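Local structure of FACT complex subunit SPT16 (Ashbya gossypii, 6A8M) at residues A[188-193]-A[237-242]; A[255-260]-A[297-302]; A[305-310]-A[436-441]; A[396-401]-A[416-421]. The protein probably acts with POB3 in the FACT histone chaperone, which reorganizes nucleosomes during transcription, replication and repair, this chain being the N-terminal, peptidase-like part of SPT16. All coordinates share one frame; numbering follows the deposited sequence.

Contact 1. Residues A[188-193]-A[237-242]; sequences SSRGSD and PELTPL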
loop_
_atom_site.group_PDB
_atom_site.type_symbol
_atom_site.label_atom_id
_atom_site.label_comp_id
_atom_site.label_asym_id
_atom_site.label_seq_id
_atom_site.Cartn_x
_atom_site.Cartn_y
_atom_site.Cartn_z
ATOM N N SER A 188 -4.942 -10.976 2.091
ATOM C CA SER A 188 -4.888 -9.781 2.927
ATOM C C SER A 188 -6.281 -9.223 3.183
ATOM O O SER A 188 -6.628 -8.870 4.322
ATOM C CB SER A 188 -4.024 -8.730 2.240
ATOM O OG SER A 188 -3.998 -7.551 3.020
ATOM N N SER A 189 -7.082 -9.100 2.118
ATOM C CA SER A 189 -8.419 -8.531 2.239
ATOM C C SER A 189 -9.304 -9.381 3.139
ATOM O O SER A 189 -10.086 -8.844 3.943
ATOM C CB SER A 189 -9.072 -8.379 0.858
ATOM O OG SER A 189 -8.395 -7.391 0.075
ATOM N N ARG A 190 -9.204 -10.710 3.029
ATOM C CA ARG A 190 -9.993 -11.542 3.928
ATOM C C ARG A 190 -9.515 -11.366 5.362
ATOM O O ARG A 190 -10.323 -11.341 6.289
ATOM C CB ARG A 190 -9.936 -13.009 3.515
ATOM C CG ARG A 190 -10.874 -13.908 4.358
ATOM C CD ARG A 190 -12.318 -13.653 4.011
ATOM N NE ARG A 190 -12.605 -14.090 2.644
ATOM C CZ ARG A 190 -12.795 -15.361 2.278
ATOM N NH1 ARG A 190 -12.744 -16.342 3.173
ATOM N NH2 ARG A 190 -13.043 -15.656 1.008
ATOM N N GLY A 191 -8.207 -11.174 5.553
ATOM C CA GLY A 191 -7.721 -10.792 6.872
ATOM C C GLY A 191 -8.344 -9.499 7.368
ATOM O O GLY A 191 -8.792 -9.413 8.511
ATOM N N SER A 192 -8.397 -8.474 6.509
ATOM C CA SER A 192 -9.038 -7.223 6.917
ATOM C C SER A 192 -10.486 -7.459 7.333
ATOM O O SER A 192 -10.953 -6.882 8.322
ATOM C CB SER A 192 -8.964 -6.199 5.790
ATOM O OG SER A 192 -7.635 -5.740 5.639
ATOM N N ASP A 193 -11.222 -8.263 6.557
ATOM C CA ASP A 193 -12.580 -8.659 6.922
ATOM C C ASP A 193 -12.642 -9.229 8.336
ATOM O O ASP A 193 -13.534 -8.880 9.115
ATOM C CB ASP A 193 -13.110 -9.725 5.956
ATOM C CG ASP A 193 -13.592 -9.174 4.625
ATOM O OD1 ASP A 193 -13.753 -7.944 4.472
ATOM O OD2 ASP A 193 -13.822 -10.023 3.735
ATOM N N PRO A 237 -8.050 -22.320 7.211
ATOM C CA PRO A 237 -9.068 -22.859 6.294
ATOM C C PRO A 237 -9.754 -21.795 5.459
ATOM O O PRO A 237 -10.191 -22.095 4.340
ATOM C CB PRO A 237 -10.058 -23.567 7.235
ATOM C CG PRO A 237 -9.767 -23.009 8.603
ATOM C CD PRO A 237 -8.306 -22.730 8.605
ATOM N N GLU A 238 -9.878 -20.569 5.959
ATOM C CA GLU A 238 -10.449 -19.527 5.124
ATOM C C GLU A 238 -9.420 -18.976 4.154
ATOM O O GLU A 238 -9.786 -18.546 3.052
ATOM C CB GLU A 238 -11.002 -18.384 5.971
ATOM C CG GLU A 238 -12.248 -18.698 6.741
ATOM C CD GLU A 238 -13.165 -17.508 6.833
ATOM O OE1 GLU A 238 -13.167 -16.668 5.899
ATOM O OE2 GLU A 238 -13.885 -17.400 7.842
ATOM N N LEU A 239 -8.144 -18.965 4.553
ATOM C CA LEU A 239 -7.122 -18.199 3.849
ATOM C C LEU A 239 -6.224 -19.036 2.943
ATOM O O LEU A 239 -5.787 -18.532 1.900
ATOM C CB LEU A 239 -6.245 -17.441 4.851
ATOM C CG LEU A 239 -6.968 -16.477 5.796
ATOM C CD1 LEU A 239 -5.941 -15.677 6.584
ATOM C CD2 LEU A 239 -7.885 -15.539 5.042
ATOM N N THR A 240 -5.912 -20.276 3.318
ATOM C CA THR A 240 -5.057 -21.101 2.469
ATOM C C THR A 240 -5.636 -21.310 1.071
ATOM O O THR A 240 -4.856 -21.263 0.103
ATOM C CB THR A 240 -4.767 -22.457 3.139
ATOM O OG1 THR A 240 -3.724 -22.328 4.118
ATOM C CG2 THR A 240 -4.311 -23.467 2.095
ATOM N N PRO A 241 -6.944 -21.507 0.874
ATOM C CA PRO A 241 -7.447 -21.640 -0.506
ATOM C C PRO A 241 -7.342 -20.358 -1.326
ATOM O O PRO A 241 -7.434 -20.421 -2.557
ATOM C CB PRO A 241 -8.907 -22.075 -0.316
ATOM C CG PRO A 241 -9.254 -21.727 1.092
ATOM C CD PRO A 241 -7.988 -21.854 1.865
ATOM N N LEU A 242 -7.156 -19.201 -0.691
ATOM C CA LEU A 242 -6.945 -17.963 -1.416
ATOM C C LEU A 242 -5.478 -17.711 -1.749
ATOM O O LEU A 242 -5.184 -16.808 -2.540
ATOM C CB LEU A 242 -7.497 -16.792 -0.600
ATOM C CG LEU A 242 -8.953 -16.885 -0.130
ATOM C CD1 LEU A 242 -9.292 -15.777 0.892
ATOM C CD2 LEU A 242 -9.943 -16.865 -1.294
HETATM O O HOH W 1 -11.733 -18.837 1.273
#
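R190, in the middle of the long helix 179-208, and L239 of the short helix 236-239 bring the two backbones nearest, with their CA atoms 7.3 Å apart. Beyond L239 the chain tightens into a 3-10 turn, closed by L242 N bonding to L239 O, and both E238 and L242 point toward the long helix. R190 reaches across to E238, L239 and L242. Its CG is anti to the backbone N (chi1 -174°), and bends at chi2 and chi3 swing the guanidinium across the turn. CG rests on L239 CD2 at 3.5 Å, while L242 CD1 sits 3.7 Å above the guanidinium plane of R190, over its centre; arginine suits the place, its aliphatic stem lying on leucine and its charge meeting glutamate. The long helix belongs to the M24 peptidase-like, pita-bread lobe; S188 and S192 on it bond to S300 of the sheet, whereas R190 points toward segment 237-242. R190 NH1 forms a 2.8 Å salt bridge with E238 OE1 on the anti side of the carboxylate, bent to 139° at the hydrogen. An alanine at R190 would probably leave E238 OE1 without its partner and open a gap beside L239 and L242. E238 OE2 is held by K194. A water accepts a weak bond from R190 NH1 and donates to E238 O.

Contact 2. Residues A[255-260]-A[297-302]; sequences DWAYSP and NYCSNI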
loop_
_atom_site.group_PDB
_atom_site.type_symbol
_atom_site.label_atom_id
_atom_site.label_comp_id
_atom_site.label_asym_id
_atom_site.label_seq_id
_atom_site.Cartn_x
_atom_site.Cartn_y
_atom_site.Cartn_z
ATOM N N ASP A 255 0.415 -8.970 8.838
ATOM C CA ASP A 255 0.700 -7.828 9.704
ATOM C C ASP A 255 -0.363 -6.750 9.458
ATOM O O ASP A 255 -1.194 -6.862 8.559
ATOM C CB ASP A 255 2.128 -7.305 9.442
ATOM C CG ASP A 255 2.680 -6.438 10.579
ATOM O OD1 ASP A 255 2.002 -6.253 11.609
ATOM O OD2 ASP A 255 3.824 -5.953 10.422
ATOM N N TRP A 256 -0.331 -5.695 10.256
ATOM C CA TRP A 256 -1.161 -4.529 9.973
ATOM C C TRP A 256 -0.534 -3.672 8.879
ATOM O O TRP A 256 0.686 -3.503 8.828
ATOM C CB TRP A 256 -1.333 -3.667 11.227
ATOM C CG TRP A 256 -2.206 -4.273 12.266
ATOM C CD1 TRP A 256 -1.821 -4.773 13.480
ATOM C CD2 TRP A 256 -3.626 -4.454 12.189
ATOM N NE1 TRP A 256 -2.914 -5.237 14.165
ATOM C CE2 TRP A 256 -4.031 -5.069 13.392
ATOM C CE3 TRP A 256 -4.592 -4.163 11.222
ATOM C CZ2 TRP A 256 -5.358 -5.394 13.657
ATOM C CZ3 TRP A 256 -5.908 -4.495 11.482
ATOM C CH2 TRP A 256 -6.285 -5.091 12.694
ATOM N N ALA A 257 -1.385 -3.091 8.018
ATOM C CA ALA A 257 -0.904 -2.061 7.100
ATOM C C ALA A 257 -0.760 -0.706 7.780
ATOM O O ALA A 257 0.030 0.142 7.327
ATOM C CB ALA A 257 -1.842 -1.930 5.899
ATOM N N TYR A 258 -1.529 -0.488 8.840
ATOM C CA TYR A 258 -1.525 0.727 9.644
ATOM C C TYR A 258 -2.277 0.380 10.925
ATOM O O TYR A 258 -2.963 -0.643 11.004
ATOM C CB TYR A 258 -2.177 1.923 8.903
ATOM C CG TYR A 258 -3.620 1.705 8.530
ATOM C CD1 TYR A 258 -3.972 1.076 7.333
ATOM C CD2 TYR A 258 -4.645 2.115 9.379
ATOM C CE1 TYR A 258 -5.306 0.868 7.009
ATOM C CE2 TYR A 258 -5.969 1.922 9.060
ATOM C CZ TYR A 258 -6.296 1.293 7.871
ATOM O OH TYR A 258 -7.620 1.082 7.572
ATOM N N SER A 259 -2.143 1.236 11.927
ATOM C CA SER A 259 -2.868 1.024 13.173
ATOM C C SER A 259 -4.359 1.257 12.944
ATOM O O SER A 259 -4.735 2.273 12.354
ATOM C CB SER A 259 -2.354 1.963 14.268
ATOM O OG SER A 259 -1.086 1.548 14.762
ATOM N N PRO A 260 -5.226 0.348 13.391
ATOM C CA PRO A 260 -6.669 0.514 13.173
ATOM C C PRO A 260 -7.175 1.846 13.708
ATOM O O PRO A 260 -6.702 2.344 14.722
ATOM C CB PRO A 260 -7.283 -0.651 13.955
ATOM C CG PRO A 260 -6.187 -1.694 14.012
ATOM C CD PRO A 260 -4.884 -0.922 14.056
ATOM N N ASN A 297 3.313 -8.634 2.346
ATOM C CA ASN A 297 3.550 -7.216 2.060
ATOM C C ASN A 297 2.453 -6.591 1.195
ATOM O O ASN A 297 2.533 -5.378 0.936
ATOM C CB ASN A 297 4.918 -6.955 1.409
ATOM C CG ASN A 297 6.075 -7.551 2.223
ATOM O OD1 ASN A 297 6.879 -8.338 1.717
ATOM N ND2 ASN A 297 6.133 -7.195 3.488
ATOM N N TYR A 298 1.421 -7.337 0.783
ATOM C CA TYR A 298 0.347 -6.774 -0.042
ATOM C C TYR A 298 -0.759 -6.211 0.850
ATOM O O TYR A 298 -1.367 -6.949 1.622
ATOM C CB TYR A 298 -0.172 -7.837 -1.031
ATOM C CG TYR A 298 0.863 -7.989 -2.100
ATOM C CD1 TYR A 298 1.918 -8.905 -1.952
ATOM C CD2 TYR A 298 0.851 -7.175 -3.216
ATOM C CE1 TYR A 298 2.927 -8.969 -2.912
ATOM C CE2 TYR A 298 1.837 -7.278 -4.200
ATOM C CZ TYR A 298 2.869 -8.154 -4.020
ATOM O OH TYR A 298 3.862 -8.183 -4.968
ATOM N N CYS A 299 -1.015 -4.899 0.721
ATOM C CA CYS A 299 -1.972 -4.170 1.550
ATOM C C CYS A 299 -3.408 -4.308 1.063
ATOM O O CYS A 299 -3.684 -4.345 -0.141
ATOM C CB CYS A 299 -1.641 -2.685 1.572
ATOM S SG CYS A 299 -0.011 -2.314 2.239
ATOM N N SER A 300 -4.328 -4.306 2.029
ATOM C CA SER A 300 -5.765 -4.178 1.806
ATOM C C SER A 300 -6.310 -3.175 2.820
ATOM O O SER A 300 -5.620 -2.757 3.763
ATOM C CB SER A 300 -6.498 -5.526 1.924
ATOM O OG SER A 300 -6.306 -6.084 3.218
ATOM N N ASN A 301 -7.560 -2.773 2.611
ATOM C CA ASN A 301 -8.172 -1.733 3.430
ATOM C C ASN A 301 -9.667 -1.987 3.475
ATOM O O ASN A 301 -10.251 -2.412 2.475
ATOM C CB ASN A 301 -7.911 -0.322 2.866
ATOM C CG ASN A 301 -8.332 0.751 3.827
ATOM O OD1 ASN A 301 -7.925 0.711 4.983
ATOM N ND2 ASN A 301 -9.190 1.687 3.379
ATOM N N ILE A 302 -10.278 -1.731 4.635
ATOM C CA ILE A 302 -11.733 -1.777 4.778
ATOM C C ILE A 302 -12.127 -0.702 5.778
ATOM O O ILE A 302 -11.461 -0.529 6.800
ATOM C CB ILE A 302 -12.245 -3.162 5.231
ATOM C CG1 ILE A 302 -13.789 -3.200 5.201
ATOM C CG2 ILE A 302 -11.663 -3.587 6.611
ATOM C CD1 ILE A 302 -14.387 -4.613 5.434
#
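The side chains of Y258 and N301 cross at about a right angle, with ring and amide planes 53° apart. Tip meets tip: Y258 OH donates to N301 OD1 at 2.6 Å, a short bond. The hydroxyl lies nearly in line with the carbonyl of the amide, at a C=O...donor angle of 164°, and N301 OD1 in turn lies near the plane of the ring, at its edge, 3.3 Å from Y258 CE1. The tyrosine takes the crowded position, with CG between its backbone N and carbonyl carbon (chi1 61°), and from there its ring extends to the asparagine. With OD1 accepting from Y258 and ND2 donating to N396, the rotation of the buried N301 amide is fixed by partners at both of its polar atoms. Asparagine suits the place because it offers both an acceptor and a donor.

Both segments flank strand 285-295 in the curved sheet of the M24, pita-bread lobe: A257 pairs with G292 and S300 with I293. Y46, from the N-terminal lobe, bonds to A257 O, which links the two lobes here. Beside the polar pair A257 points its CB toward the other segment, meeting C299 SG at 4.1 Å. Small side chains suit this approach, where the CA atoms of A257 and C299 are 6.0 Å apart. Around the polar pair, the Y258 side chain also touches S290 of strand 285-295, and that of N301 touches F373.

Contact 3. Residues A[305-310]-A[436-441]; sequences TFLIDP and KSRSQI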
loop_
_atom_site.group_PDB
_atom_site.type_symbol
_atom_site.label_atom_id
_atom_site.label_comp_id
_atom_site.label_asym_id
_atom_site.label_seq_id
_atom_site.Cartn_x
_atom_site.Cartn_y
_atom_site.Cartn_z
ATOM N N THR A 305 -18.976 2.211 8.612
ATOM C CA THR A 305 -19.657 3.098 9.546
ATOM C C THR A 305 -20.656 2.256 10.331
ATOM O O THR A 305 -21.404 1.462 9.744
ATOM C CB THR A 305 -20.387 4.226 8.804
ATOM O OG1 THR A 305 -19.456 4.980 8.027
ATOM C CG2 THR A 305 -21.069 5.168 9.792
ATOM N N PHE A 306 -20.643 2.390 11.651
ATOM C CA PHE A 306 -21.622 1.727 12.494
ATOM C C PHE A 306 -22.583 2.788 13.020
ATOM O O PHE A 306 -22.168 3.910 13.328
ATOM C CB PHE A 306 -20.939 0.959 13.620
ATOM C CG PHE A 306 -19.961 -0.070 13.130
ATOM C CD1 PHE A 306 -20.397 -1.318 12.703
ATOM C CD2 PHE A 306 -18.614 0.224 13.055
ATOM C CE1 PHE A 306 -19.489 -2.281 12.223
ATOM C CE2 PHE A 306 -17.704 -0.704 12.558
ATOM C CZ PHE A 306 -18.130 -1.965 12.150
ATOM N N LEU A 307 -23.873 2.454 13.043
ATOM C CA LEU A 307 -24.927 3.383 13.443
ATOM C C LEU A 307 -25.549 2.903 14.748
ATOM O O LEU A 307 -25.968 1.745 14.848
ATOM C CB LEU A 307 -26.007 3.501 12.357
ATOM C CG LEU A 307 -25.535 3.832 10.944
ATOM C CD1 LEU A 307 -26.726 3.809 9.975
ATOM C CD2 LEU A 307 -24.878 5.178 10.945
ATOM N N ILE A 308 -25.584 3.781 15.748
ATOM C CA ILE A 308 -26.185 3.485 17.048
ATOM C C ILE A 308 -27.381 4.404 17.201
ATOM O O ILE A 308 -27.209 5.621 17.344
ATOM C CB ILE A 308 -25.210 3.709 18.209
ATOM C CG1 ILE A 308 -23.842 3.068 17.912
ATOM C CG2 ILE A 308 -25.857 3.264 19.522
ATOM C CD1 ILE A 308 -23.898 1.612 17.574
ATOM N N ASP A 309 -28.586 3.834 17.203
ATOM C CA ASP A 309 -29.818 4.605 17.283
ATOM C C ASP A 309 -29.776 5.805 16.331
ATOM O O ASP A 309 -30.018 6.942 16.747
ATOM C CB ASP A 309 -30.060 5.064 18.715
ATOM C CG ASP A 309 -30.386 3.914 19.643
ATOM O OD1 ASP A 309 -31.251 3.103 19.274
ATOM O OD2 ASP A 309 -29.785 3.817 20.735
ATOM N N PRO A 310 -29.454 5.585 15.061
ATOM C CA PRO A 310 -29.246 6.710 14.139
ATOM C C PRO A 310 -30.520 7.508 13.890
ATOM O O PRO A 310 -31.631 6.974 13.919
ATOM C CB PRO A 310 -28.787 6.017 12.852
ATOM C CG PRO A 310 -29.483 4.690 12.915
ATOM C CD PRO A 310 -29.377 4.289 14.360
ATOM N N LYS A 436 -21.753 -4.569 4.826
ATOM C CA LYS A 436 -22.008 -3.143 4.945
ATOM C C LYS A 436 -23.498 -2.864 4.838
ATOM O O LYS A 436 -23.889 -1.708 4.676
ATOM C CB LYS A 436 -21.247 -2.353 3.881
ATOM C CG LYS A 436 -21.437 -2.915 2.458
ATOM C CD LYS A 436 -20.268 -2.491 1.581
ATOM C CE LYS A 436 -20.415 -2.989 0.151
ATOM N NZ LYS A 436 -19.105 -2.887 -0.578
ATOM N N SER A 437 -24.332 -3.893 4.917
ATOM C CA SER A 437 -25.769 -3.678 4.867
ATOM C C SER A 437 -26.181 -2.892 6.094
ATOM O O SER A 437 -25.734 -3.198 7.200
ATOM C CB SER A 437 -26.492 -5.017 4.821
ATOM O OG SER A 437 -26.167 -5.682 3.609
ATOM N N ARG A 438 -27.015 -1.865 5.900
ATOM C CA ARG A 438 -27.379 -1.001 7.025
ATOM C C ARG A 438 -27.975 -1.805 8.176
ATOM O O ARG A 438 -27.653 -1.564 9.344
ATOM C CB ARG A 438 -28.360 0.086 6.567
ATOM C CG ARG A 438 -28.747 1.033 7.712
ATOM C CD ARG A 438 -29.260 2.398 7.236
ATOM N NE ARG A 438 -30.404 2.304 6.319
ATOM C CZ ARG A 438 -31.666 2.137 6.712
ATOM N NH1 ARG A 438 -31.963 2.017 8.002
ATOM N NH2 ARG A 438 -32.641 2.087 5.811
ATOM N N SER A 439 -28.800 -2.804 7.863
ATOM C CA SER A 439 -29.435 -3.602 8.902
ATOM C C SER A 439 -28.430 -4.341 9.771
ATOM O O SER A 439 -28.791 -4.773 10.872
ATOM C CB SER A 439 -30.396 -4.607 8.271
ATOM O OG SER A 439 -29.692 -5.461 7.381
ATOM N N GLN A 440 -27.196 -4.527 9.293
ATOM C CA GLN A 440 -26.187 -5.295 10.011
ATOM C C GLN A 440 -25.082 -4.447 10.604
ATOM O O GLN A 440 -24.233 -4.992 11.324
ATOM C CB GLN A 440 -25.548 -6.349 9.099
ATOM C CG GLN A 440 -26.508 -7.478 8.753
ATOM C CD GLN A 440 -25.883 -8.480 7.837
ATOM O OE1 GLN A 440 -25.718 -8.224 6.643
ATOM N NE2 GLN A 440 -25.501 -9.622 8.385
ATOM N N ILE A 441 -25.042 -3.151 10.300
ATOM C CA ILE A 441 -24.112 -2.234 10.950
ATOM C C ILE A 441 -24.847 -1.262 11.870
ATOM O O ILE A 441 -24.234 -0.328 12.416
ATOM C CB ILE A 441 -23.206 -1.509 9.926
ATOM C CG1 ILE A 441 -23.957 -0.729 8.823
ATOM C CG2 ILE A 441 -22.335 -2.545 9.217
ATOM C CD1 ILE A 441 -24.631 0.556 9.226
#
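I441 packs against T305 O and the side chains of F306 and L307, at the point where the chain turns out of the short, weakly bonded helix 438-441 to run parallel to strand 298-308 as an added strand of a sheet in the pita-bread lobe. Its CB lies 3.5 Å from T305 O and 4.0 Å from F306 CD1. From there the side chain forks. CG2 leans toward the F306 ring, 4.1 Å from CE1. CG1 takes the place between the backbone N and the carbonyl carbon (chi1 56°), which carries it along T305 O, and the terminal CD1 of I441 ends 3.4 Å from T305 O and 3.8 Å from L307 CG. A branched aliphatic suits a site with a leucine and a phenylalanine to cover at once; helix 312-332 adds Y318 to its surroundings. An alanine at I441 would probably leave L307 CG without its methyl partner and the F306 ring without CG2, opening a gap beside T305 O. At the margin R438 lays its CD against L307 CD1 at 4.0 Å, its charged end being held by D319. The backbone makes the joint: I441 O takes a CA-H contact from F306 CA, and accepts from L307 N at 2.9 Å, with 167° at the hydrogen.

Contact 4. Residues A[396-401]-A[416-421]; sequences NISLGF and QLADTV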
loop_
_atom_site.group_PDB
_atom_site.type_symbol
_atom_site.label_atom_id
_atom_site.label_comp_id
_atom_site.label_asym_id
_atom_site.label_seq_id
_atom_site.Cartn_x
_atom_site.Cartn_y
_atom_site.Cartn_z
ATOM N N ASN A 396 -7.843 0.814 -3.269
ATOM C CA ASN A 396 -8.546 1.168 -2.041
ATOM C C ASN A 396 -9.592 2.207 -2.434
ATOM O O ASN A 396 -9.248 3.353 -2.717
ATOM C CB ASN A 396 -7.540 1.714 -1.035
ATOM C CG ASN A 396 -8.184 2.288 0.202
ATOM O OD1 ASN A 396 -9.328 1.977 0.514
ATOM N ND2 ASN A 396 -7.428 3.109 0.930
ATOM N N ILE A 397 -10.857 1.799 -2.518
ATOM C CA ILE A 397 -11.938 2.735 -2.822
ATOM C C ILE A 397 -12.490 3.176 -1.477
ATOM O O ILE A 397 -13.165 2.399 -0.791
ATOM C CB ILE A 397 -13.021 2.086 -3.700
ATOM C CG1 ILE A 397 -12.415 1.546 -4.997
ATOM C CG2 ILE A 397 -14.150 3.063 -3.996
ATOM C CD1 ILE A 397 -11.824 2.646 -5.896
ATOM N N SER A 398 -12.176 4.417 -1.084
ATOM C CA SER A 398 -12.460 4.898 0.265
ATOM C C SER A 398 -13.135 6.250 0.130
ATOM O O SER A 398 -12.569 7.175 -0.466
ATOM C CB SER A 398 -11.171 5.025 1.088
ATOM O OG SER A 398 -11.419 5.729 2.304
ATOM N N LEU A 399 -14.329 6.376 0.681
ATOM C CA LEU A 399 -15.013 7.649 0.574
ATOM C C LEU A 399 -15.615 8.045 1.903
ATOM O O LEU A 399 -15.951 7.211 2.738
ATOM C CB LEU A 399 -16.089 7.657 -0.495
ATOM C CG LEU A 399 -16.890 6.401 -0.780
ATOM C CD1 LEU A 399 -18.248 6.770 -1.303
ATOM C CD2 LEU A 399 -16.170 5.600 -1.826
ATOM N N GLY A 400 -15.744 9.345 2.083
ATOM C CA GLY A 400 -16.144 9.860 3.374
ATOM C C GLY A 400 -16.850 11.181 3.215
ATOM O O GLY A 400 -16.669 11.889 2.219
ATOM N N PHE A 401 -17.694 11.482 4.203
ATOM C CA PHE A 401 -18.347 12.778 4.332
ATOM C C PHE A 401 -18.096 13.245 5.760
ATOM O O PHE A 401 -18.307 12.474 6.704
ATOM C CB PHE A 401 -19.845 12.679 4.053
ATOM C CG PHE A 401 -20.173 12.222 2.656
ATOM C CD1 PHE A 401 -20.247 13.134 1.626
ATOM C CD2 PHE A 401 -20.389 10.876 2.376
ATOM C CE1 PHE A 401 -20.537 12.720 0.324
ATOM C CE2 PHE A 401 -20.681 10.456 1.073
ATOM C CZ PHE A 401 -20.747 11.378 0.052
ATOM N N GLN A 416 -18.185 7.041 6.510
ATOM C CA GLN A 416 -17.025 6.596 5.767
ATOM C C GLN A 416 -17.179 5.127 5.407
ATOM O O GLN A 416 -17.554 4.311 6.247
ATOM C CB GLN A 416 -15.739 6.829 6.570
ATOM C CG GLN A 416 -14.493 6.452 5.814
ATOM C CD GLN A 416 -13.258 6.964 6.497
ATOM O OE1 GLN A 416 -12.987 6.624 7.672
ATOM N NE2 GLN A 416 -12.517 7.812 5.797
ATOM N N LEU A 417 -16.854 4.795 4.161
ATOM C CA LEU A 417 -16.940 3.422 3.688
ATOM C C LEU A 417 -15.739 3.169 2.797
ATOM O O LEU A 417 -15.452 3.992 1.928
ATOM C CB LEU A 417 -18.236 3.224 2.890
ATOM C CG LEU A 417 -18.602 1.815 2.450
ATOM C CD1 LEU A 417 -18.929 0.959 3.680
ATOM C CD2 LEU A 417 -19.780 1.861 1.481
ATOM N N ALA A 418 -15.056 2.039 2.990
ATOM C CA ALA A 418 -13.943 1.687 2.112
ATOM C C ALA A 418 -13.929 0.189 1.859
ATOM O O ALA A 418 -14.251 -0.604 2.742
ATOM C CB ALA A 418 -12.580 2.138 2.699
ATOM N N ASP A 419 -13.532 -0.193 0.641
ATOM C CA ASP A 419 -13.359 -1.591 0.286
ATOM C C ASP A 419 -12.183 -1.720 -0.665
ATOM O O ASP A 419 -11.822 -0.773 -1.372
ATOM C CB ASP A 419 -14.627 -2.182 -0.359
ATOM C CG ASP A 419 -15.675 -2.541 0.677
ATOM O OD1 ASP A 419 -15.456 -3.518 1.414
ATOM O OD2 ASP A 419 -16.699 -1.838 0.769
ATOM N N THR A 420 -11.602 -2.918 -0.690
ATOM C CA THR A 420 -10.514 -3.235 -1.610
ATOM C C THR A 420 -11.096 -3.849 -2.880
ATOM O O THR A 420 -11.894 -4.788 -2.813
ATOM C CB THR A 420 -9.536 -4.178 -0.923
ATOM O OG1 THR A 420 -9.071 -3.531 0.274
ATOM C CG2 THR A 420 -8.352 -4.518 -1.818
ATOM N N VAL A 421 -10.729 -3.295 -4.030
ATOM C CA VAL A 421 -11.329 -3.680 -5.306
ATOM C C VAL A 421 -10.224 -4.037 -6.291
ATOM O O VAL A 421 -9.314 -3.233 -6.525
ATOM C CB VAL A 421 -12.204 -2.554 -5.889
ATOM C CG1 VAL A 421 -12.825 -3.006 -7.226
ATOM C CG2 VAL A 421 -13.287 -2.108 -4.885
HETATM O O HOH W 2 -15.691 2.757 -0.738
HETATM O O HOH W 3 -12.688 8.081 2.970
#
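I397 and D419 face each other as a hydrogen-bonded pair of antiparallel strands, I397 N giving to D419 O and D419 N to I397 O, both at 3.0 Å. Two residues on, L399 and L417 repeat the exchange at 2.9 Å each way, the bond from L399 N to L417 O being nearly straight at 173°. Two of these carbonyls take a further partner. A single water donates both to I397 O, at 2.6 Å, and to L417 O, at 2.9 Å, and A418 CA adds a CA-H contact to I397 O at 3.1 Å. On the face with S398, A418 and Q416, the non-hydrogen-bonded pair S398 and A418 come so close that their CB atoms are 3.6 Å apart, and small residues suit that spacing. Here a second water accepts from Q416 NE2 and hydrogen-bonds to S398 OG, joining two side chains. Q416 gets there with its chain extended, CG anti to the backbone N. N396 OD1, on the same face, is satisfied by N301. On the other face, beside I397 and L399, the buried carboxylate of D419 is well satisfied: R304 and T432 bond to OD1, K436 and Q325 to OD2, and the two cationic partners would be expected to favour its charged form. The axes of the two short segments approach to 4.7 Å, with directions 173° apart, the antiparallel ladder of a beta hairpin within a curved sheet of the M24 pita-bread fold.

How the contacts relate
From the N terminus, the first contact is on the long helix 179-208: contact 1 closes a largely helical loop of 43 residues. Contact 2 follows in series, closing 36 residues across strand 285-295. Contact 3 starts on the strand that contact 2 uses, 298-308, and closes the longest loop, 125 residues, bringing the C-terminal end of the chain back to that strand; contact 4, a hairpin, lies wholly within this loop, and none of the four cross. Polar bridges join them: S188 and S192 to S300, N301 to T420, and T305 and K436 to Q416 and D419. The long helix, the sheet of strands 285-295 and 298-308, that of strands 394-405 and 412-424, and the C-terminal end are thus tied together.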